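Local coordinates for protein pid-3 (Caenorhabditis elegans, PDB 7OCX), which binds TOFU-6 through its RNA recognition motif domain as a subunit of the PETISCO complex, which acts in piRNA biogenesis, at the interface of chains A and C and the interface of chains A and B. Residues are numbered along the deposited sequence; one frame, centred on the assembly and turned at random. Chains: chain A/B, Protein pid-3; chain C, Embryonic developmental protein tofu-6.

Contact 1: the interface of chains A and C. Residues chain A 35-36, 55, 58, 61; chain C 43-44, 65.
C:Met65 packs against A:Pro35, A:Tyr36 and A:Gln58, burying more surface than any other residue here. Its CG stands anti to the backbone N (chi1 -172°), and bends at the next two torsions curl the thioether round, so that CE arrives 3.9 Å from CD1 of the A:Tyr36 ring and rests on the amide carbon of A:Gln58. The sulfur lies near the backbone carbonyl of A:Pro35, whose ring CG packs on C:Met65 CG. A flexible, unbranched thioether suits such a curved path.

The extended side chain of A:Gln58 brings NE2 to the backbone O of C:Ser44 at 3.0 Å, nearly straight and on a lone pair, with the acceptor in the amide plane. A:Asn55 ND2 donates to the same oxygen at 2.9 Å, so two amides grip one carbonyl; OD1 of A:Asn55 accepts from A:Gln58 N, which fixes which way its amide is turned. A water joins A:Gln58 NE2 to the hydroxyl OG of C:Ser44.

Beside them, the primary amide of A:Gln61 pairs with the backbone of C:Val43: OE1 accepts from N at 3.0 Å and NE2 donates to O at 2.7 Å. In this part of the interface between the PID-3 and TOFU-6 RRM domains, A:Asn55 precedes helix 56-66, source of both glutamines; A:Pro35 and A:Tyr36 lie in the loop between helix 26-32 and strand 38-45, and C:Met65 follows strand 57-64.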
loop_
_atom_site.group_PDB
_atom_site.type_symbol
_atom_site.label_atom_id
_atom_site.label_comp_id
_atom_site.label_asym_id
_atom_site.label_seq_id
_atom_site.Cartn_x
_atom_site.Cartn_y
_atom_site.Cartn_z
ATOM N N PRO A 35 4.225 -3.051 2.848
ATOM C CA PRO A 35 4.996 -1.799 2.717
ATOM C C PRO A 35 6.371 -1.948 2.039
ATOM O O PRO A 35 7.163 -0.986 2.127
ATOM C CB PRO A 35 5.197 -1.386 4.174
ATOM C CG PRO A 35 5.367 -2.735 4.877
ATOM C CD PRO A 35 4.531 -3.753 4.109
ATOM N N TYR A 36 6.645 -3.101 1.420
ATOM C CA TYR A 36 7.972 -3.370 0.862
ATOM C C TYR A 36 8.257 -2.437 -0.304
ATOM O O TYR A 36 7.365 -2.093 -1.086
ATOM C CB TYR A 36 8.147 -4.855 0.429
ATOM C CG TYR A 36 7.912 -5.739 1.620
ATOM C CD1 TYR A 36 8.822 -5.742 2.672
ATOM C CD2 TYR A 36 6.746 -6.486 1.759
ATOM C CE1 TYR A 36 8.562 -6.452 3.842
ATOM C CE2 TYR A 36 6.508 -7.234 2.911
ATOM C CZ TYR A 36 7.423 -7.216 3.942
ATOM O OH TYR A 36 7.185 -7.932 5.074
ATOM N N ASN A 55 15.690 -5.431 -1.950
ATOM C CA ASN A 55 16.767 -6.382 -1.668
ATOM C C ASN A 55 16.194 -7.731 -1.269
ATOM O O ASN A 55 14.984 -7.905 -1.123
ATOM C CB ASN A 55 17.695 -5.869 -0.562
ATOM C CG ASN A 55 16.945 -5.525 0.721
ATOM O OD1 ASN A 55 16.178 -6.340 1.271
ATOM N ND2 ASN A 55 17.184 -4.320 1.221
ATOM N N GLN A 58 13.714 -8.034 1.811
ATOM C CA GLN A 58 12.342 -7.711 1.468
ATOM C C GLN A 58 11.699 -8.807 0.624
ATOM O O GLN A 58 10.520 -9.121 0.841
ATOM C CB GLN A 58 12.303 -6.336 0.801
ATOM C CG GLN A 58 12.887 -5.270 1.753
ATOM C CD GLN A 58 12.459 -3.869 1.421
ATOM O OE1 GLN A 58 11.423 -3.665 0.782
ATOM N NE2 GLN A 58 13.277 -2.888 1.813
ATOM N N GLN A 61 10.704 -11.560 3.124
ATOM C CA GLN A 61 9.578 -11.195 3.979
ATOM C C GLN A 61 8.291 -11.108 3.169
ATOM O O GLN A 61 7.220 -11.510 3.654
ATOM C CB GLN A 61 9.864 -9.883 4.701
ATOM C CG GLN A 61 11.051 -9.938 5.651
ATOM C CD GLN A 61 11.420 -8.566 6.175
ATOM O OE1 GLN A 61 10.943 -8.125 7.222
ATOM N NE2 GLN A 61 12.229 -7.859 5.403
ATOM N N VAL C 43 11.982 -5.575 8.449
ATOM C CA VAL C 43 13.336 -5.070 8.247
ATOM C C VAL C 43 13.490 -4.610 6.811
ATOM O O VAL C 43 13.225 -5.373 5.878
ATOM C CB VAL C 43 14.388 -6.148 8.572
ATOM C CG1 VAL C 43 15.790 -5.635 8.283
ATOM C CG2 VAL C 43 14.260 -6.613 10.035
ATOM N N SER C 44 13.968 -3.379 6.618
ATOM C CA SER C 44 14.164 -2.881 5.261
ATOM C C SER C 44 15.533 -3.219 4.695
ATOM O O SER C 44 15.654 -3.518 3.501
ATOM C CB SER C 44 13.988 -1.359 5.227
ATOM O OG SER C 44 14.430 -0.840 3.989
ATOM N N MET C 65 11.699 -1.254 8.749
ATOM C CA MET C 65 10.784 -0.781 7.723
ATOM C C MET C 65 10.058 0.489 8.145
ATOM O O MET C 65 9.598 1.246 7.282
ATOM C CB MET C 65 9.771 -1.872 7.384
ATOM C CG MET C 65 8.931 -1.493 6.210
ATOM S SD MET C 65 9.691 -1.647 4.600
ATOM C CE MET C 65 10.718 -3.104 4.755
HETATM O O HOH W 1 13.083 0.108 2.095
#

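Contact 2: the interface of chains A and C. Residues chain A 56-57, 60-61; chain C 30-31, 34, 46.
The ring of A:Phe57 enters between C:Trp31, C:Phe34 and C:Cys46, meeting each in a different way. CE1 stands 3.8 Å above the plane of the C:Trp31 indole, offset toward its rim, while CD1 reaches CZ3 of that indole at 3.6 Å. One face of the phenyl ring receives CB of C:Cys46, 3.9 Å from the centroid in a CH-pi contact; the methylene of A:Lys56 CG lies over the opposite face. The carboxylate carbon of C:Asp30 comes to the ring edge, the two planes almost perpendicular (88°), an arrangement that probably lets the positive rim of the phenyl ring meet the acid. A flat, apolar residue suits a place approached from so many sides.

C:Phe34 runs antiparallel past A:Phe57 and meets A:Tyr60 edge-to-face, the planes 88° apart and the centroids separated by 5.6 Å. With its CG anti to the backbone N (chi1 162°), its ring also presents an edge to A:Gln61 CD, whose NE2 is additionally held by A:Phe57 O at 3.0 Å.

A:Lys56 crosses the rim of the indole obliquely, CG 3.9 Å from C:Trp31 CZ2, CE and NZ near NE1. The terminal nitrogen NZ forms a salt bridge with C:Asp30 OD2 at 3.2 Å, meeting that oxygen on its syn lone pair. In this part of the PID-3–TOFU-6 RRM interface, helix 56-66 of PID-3 packs against helix 30-38 of TOFU-6, with strand 45-51 bringing C:Cys46 alongside.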
loop_
_atom_site.group_PDB
_atom_site.type_symbol
_atom_site.label_atom_id
_atom_site.label_comp_id
_atom_site.label_asym_id
_atom_site.label_seq_id
_atom_site.Cartn_x
_atom_site.Cartn_y
_atom_site.Cartn_z
ATOM N N LYS A 56 17.101 -8.694 -1.060
ATOM C CA LYS A 56 16.697 -10.069 -0.794
ATOM C C LYS A 56 15.968 -10.238 0.534
ATOM O O LYS A 56 15.208 -11.204 0.688
ATOM C CB LYS A 56 17.936 -10.966 -0.823
ATOM C CG LYS A 56 18.939 -10.672 0.284
ATOM C CD LYS A 56 20.286 -11.349 0.053
ATOM C CE LYS A 56 21.180 -11.093 1.244
ATOM N NZ LYS A 56 22.475 -11.801 1.111
ATOM N N PHE A 57 16.171 -9.327 1.492
ATOM C CA PHE A 57 15.465 -9.427 2.770
ATOM C C PHE A 57 13.995 -9.068 2.613
ATOM O O PHE A 57 13.117 -9.714 3.218
ATOM C CB PHE A 57 16.108 -8.516 3.827
ATOM C CG PHE A 57 17.550 -8.770 4.048
ATOM C CD1 PHE A 57 17.978 -9.872 4.780
ATOM C CD2 PHE A 57 18.493 -7.929 3.500
ATOM C CE1 PHE A 57 19.328 -10.122 4.968
ATOM C CE2 PHE A 57 19.845 -8.188 3.661
ATOM C CZ PHE A 57 20.260 -9.280 4.403
ATOM N N TYR A 60 12.360 -12.054 0.889
ATOM C CA TYR A 60 12.071 -13.109 1.851
ATOM C C TYR A 60 10.811 -12.794 2.650
ATOM O O TYR A 60 9.975 -13.676 2.896
ATOM C CB TYR A 60 13.274 -13.274 2.787
ATOM C CG TYR A 60 13.001 -14.154 3.966
ATOM C CD1 TYR A 60 13.015 -15.539 3.838
ATOM C CD2 TYR A 60 12.695 -13.616 5.210
ATOM C CE1 TYR A 60 12.730 -16.361 4.924
ATOM C CE2 TYR A 60 12.416 -14.436 6.290
ATOM C CZ TYR A 60 12.430 -15.798 6.142
ATOM O OH TYR A 60 12.137 -16.596 7.229
ATOM N N GLN A 61 10.704 -11.560 3.124
ATOM C CA GLN A 61 9.578 -11.195 3.979
ATOM C C GLN A 61 8.291 -11.108 3.169
ATOM O O GLN A 61 7.220 -11.510 3.654
ATOM C CB GLN A 61 9.864 -9.883 4.701
ATOM C CG GLN A 61 11.051 -9.938 5.651
ATOM C CD GLN A 61 11.420 -8.566 6.175
ATOM O OE1 GLN A 61 10.943 -8.125 7.222
ATOM N NE2 GLN A 61 12.229 -7.859 5.403
ATOM N N ASP C 30 24.758 -11.945 7.466
ATOM C CA ASP C 30 23.705 -10.943 7.471
ATOM C C ASP C 30 22.339 -11.554 7.755
ATOM O O ASP C 30 21.461 -10.861 8.291
ATOM C CB ASP C 30 23.692 -10.185 6.150
ATOM C CG ASP C 30 23.655 -11.093 4.943
ATOM O OD1 ASP C 30 23.763 -12.342 5.095
ATOM O OD2 ASP C 30 23.493 -10.539 3.832
ATOM N N TRP C 31 22.129 -12.829 7.410
ATOM C CA TRP C 31 20.857 -13.460 7.753
ATOM C C TRP C 31 20.709 -13.678 9.255
ATOM O O TRP C 31 19.603 -13.557 9.782
ATOM C CB TRP C 31 20.663 -14.770 7.011
ATOM C CG TRP C 31 20.372 -14.583 5.578
ATOM C CD1 TRP C 31 21.237 -14.775 4.538
ATOM C CD2 TRP C 31 19.147 -14.102 4.996
ATOM N NE1 TRP C 31 20.621 -14.487 3.349
ATOM C CE2 TRP C 31 19.344 -14.055 3.602
ATOM C CE3 TRP C 31 17.904 -13.712 5.518
ATOM C CZ2 TRP C 31 18.340 -13.662 2.719
ATOM C CZ3 TRP C 31 16.912 -13.293 4.645
ATOM C CH2 TRP C 31 17.135 -13.258 3.263
ATOM N N PHE C 34 19.676 -10.262 10.455
ATOM C CA PHE C 34 18.288 -10.048 10.063
ATOM C C PHE C 34 17.334 -10.758 11.023
ATOM O O PHE C 34 16.321 -10.188 11.451
ATOM C CB PHE C 34 18.096 -10.529 8.617
ATOM C CG PHE C 34 16.666 -10.750 8.238
ATOM C CD1 PHE C 34 15.874 -9.689 7.822
ATOM C CD2 PHE C 34 16.118 -12.023 8.298
ATOM C CE1 PHE C 34 14.549 -9.886 7.481
ATOM C CE2 PHE C 34 14.795 -12.233 7.970
ATOM C CZ PHE C 34 14.002 -11.160 7.558
ATOM N N CYS C 46 19.784 -4.726 5.899
ATOM C CA CYS C 46 20.582 -5.442 6.869
ATOM C C CYS C 46 21.925 -5.775 6.243
ATOM O O CYS C 46 21.959 -6.426 5.198
ATOM C CB CYS C 46 19.825 -6.710 7.256
ATOM S SG CYS C 46 20.573 -7.619 8.475
#

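Contact 3: the interface of chains A and B. Residues chain A 26-27, 30, 38-41; chain B 27.
One face of the B:Phe27 ring is covered by A:Val38 CG1, which stands 3.8 Å above the plane and toward the rim. On the same side, A:Ile41 CD1 lies over CE1, while A:Ala30 CB and A:Gly40 CA come in obliquely past the rim, 3.6 Å from CD1 and 3.9 Å from CE2 respectively; the backbone O of A:Thr26 is nearer the edge. The symmetry mate A:Phe27 lies toward the opposite side of the plane, off the rim. Its nearest approach is CD1 to CD1 of B:Phe27, 4.0 Å, the two side chains crossing at about a right angle rather than stacking.

The host residues match a broad, flat guest. The small methyl of A:Ala30 lets the ring come close to helix 26-32, and A:Gly40, with no side chain, presents its alpha carbon directly. A:Val38 and A:Ile41 add branched aliphatic surface from strand 38-45. With CG of B:Phe27 anti to its carbonyl carbon (chi1 -71°), the ring projects from its own helix onto helix and strand of chain A, burying 133 Å².

Were this phenylalanine an alanine, A:Ala30, A:Val38 and A:Ile41 would probably lose their shared ring and a gap would open between helix and strand. This two-fold contact between two PID-3 domains, with its reciprocal insertion of one residue, is consistent with a PID-3 dimer. The ring also skirts main chain: its CD2 lies 3.4 Å from the carbonyl O of A:Val38.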
loop_
_atom_site.group_PDB
_atom_site.type_symbol
_atom_site.label_atom_id
_atom_site.label_comp_id
_atom_site.label_asym_id
_atom_site.label_seq_id
_atom_site.Cartn_x
_atom_site.Cartn_y
_atom_site.Cartn_z
ATOM N N THR A 26 0.270 -1.871 -12.841
ATOM C CA THR A 26 1.470 -2.090 -12.032
ATOM C C THR A 26 1.396 -1.375 -10.696
ATOM O O THR A 26 1.918 -1.877 -9.701
ATOM C CB THR A 26 2.738 -1.662 -12.782
ATOM O OG1 THR A 26 2.629 -0.299 -13.185
ATOM C CG2 THR A 26 2.970 -2.549 -13.997
ATOM N N PHE A 27 0.730 -0.217 -10.623
ATOM C CA PHE A 27 0.603 0.389 -9.313
ATOM C C PHE A 27 -0.236 -0.468 -8.371
ATOM O O PHE A 27 0.060 -0.554 -7.174
ATOM C CB PHE A 27 -0.034 1.749 -9.447
ATOM C CG PHE A 27 0.819 2.759 -10.127
ATOM C CD1 PHE A 27 2.030 3.165 -9.584
ATOM C CD2 PHE A 27 0.370 3.370 -11.274
ATOM C CE1 PHE A 27 2.775 4.172 -10.199
ATOM C CE2 PHE A 27 1.116 4.356 -11.890
ATOM C CZ PHE A 27 2.316 4.753 -11.358
ATOM N N ALA A 30 1.922 -3.207 -6.978
ATOM C CA ALA A 30 2.753 -2.667 -5.908
ATOM C C ALA A 30 1.944 -2.477 -4.632
ATOM O O ALA A 30 2.456 -2.699 -3.528
ATOM C CB ALA A 30 3.379 -1.355 -6.357
ATOM N N VAL A 38 9.205 -1.338 -3.780
ATOM C CA VAL A 38 9.104 -1.868 -5.132
ATOM C C VAL A 38 9.846 -0.940 -6.077
ATOM O O VAL A 38 9.525 0.253 -6.180
ATOM C CB VAL A 38 7.640 -1.995 -5.576
ATOM C CG1 VAL A 38 7.555 -2.385 -7.051
ATOM C CG2 VAL A 38 6.901 -2.999 -4.746
ATOM N N ASN A 39 10.826 -1.489 -6.794
ATOM C CA ASN A 39 11.605 -0.694 -7.716
ATOM C C ASN A 39 11.234 -0.912 -9.174
ATOM O O ASN A 39 11.488 -0.033 -9.981
ATOM C CB ASN A 39 13.103 -0.958 -7.524
ATOM C CG ASN A 39 13.634 -0.336 -6.252
ATOM O OD1 ASN A 39 13.155 0.699 -5.805
ATOM N ND2 ASN A 39 14.632 -0.953 -5.669
ATOM N N GLY A 40 10.609 -2.032 -9.523
ATOM C CA GLY A 40 10.153 -2.216 -10.887
ATOM C C GLY A 40 9.188 -3.371 -10.954
ATOM O O GLY A 40 9.238 -4.300 -10.145
ATOM N N ILE A 41 8.308 -3.309 -11.949
ATOM C CA ILE A 41 7.358 -4.386 -12.165
ATOM C C ILE A 41 7.264 -4.668 -13.656
ATOM O O ILE A 41 7.141 -3.737 -14.451
ATOM C CB ILE A 41 5.963 -4.065 -11.587
ATOM C CG1 ILE A 41 6.043 -3.830 -10.073
ATOM C CG2 ILE A 41 5.012 -5.224 -11.913
ATOM C CD1 ILE A 41 4.681 -3.611 -9.360
ATOM N N PHE B 27 6.120 3.943 -7.006
ATOM C CA PHE B 27 5.390 2.822 -6.464
ATOM C C PHE B 27 5.093 3.023 -4.984
ATOM O O PHE B 27 4.020 2.651 -4.501
ATOM C CB PHE B 27 6.205 1.555 -6.670
ATOM C CG PHE B 27 6.279 1.111 -8.097
ATOM C CD1 PHE B 27 5.151 0.718 -8.766
ATOM C CD2 PHE B 27 7.472 1.061 -8.752
ATOM C CE1 PHE B 27 5.218 0.252 -10.057
ATOM C CE2 PHE B 27 7.547 0.609 -10.060
ATOM C CZ PHE B 27 6.415 0.200 -10.706
#

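Contact 1 and contact 2 form neighbouring parts of one PID-3–TOFU-6 surface: their C-alpha centres are about 8 Å apart, they share A:Gln61, and both draw on helix 56-66. Contact 3 uses helix 26-32 and strand 38-45 instead, with its centre about 14 Å from contact 1 and 20 Å from contact 2. The PID-3 domain can therefore engage TOFU-6 and a second PID-3 chain at once. Contact 1 lies nearer contact 3 than contact 2 does; its A:Pro35 and A:Tyr36 sit in the loop joining the two elements of contact 3. Together the contacts are consistent with the two-plus-two deposited assembly.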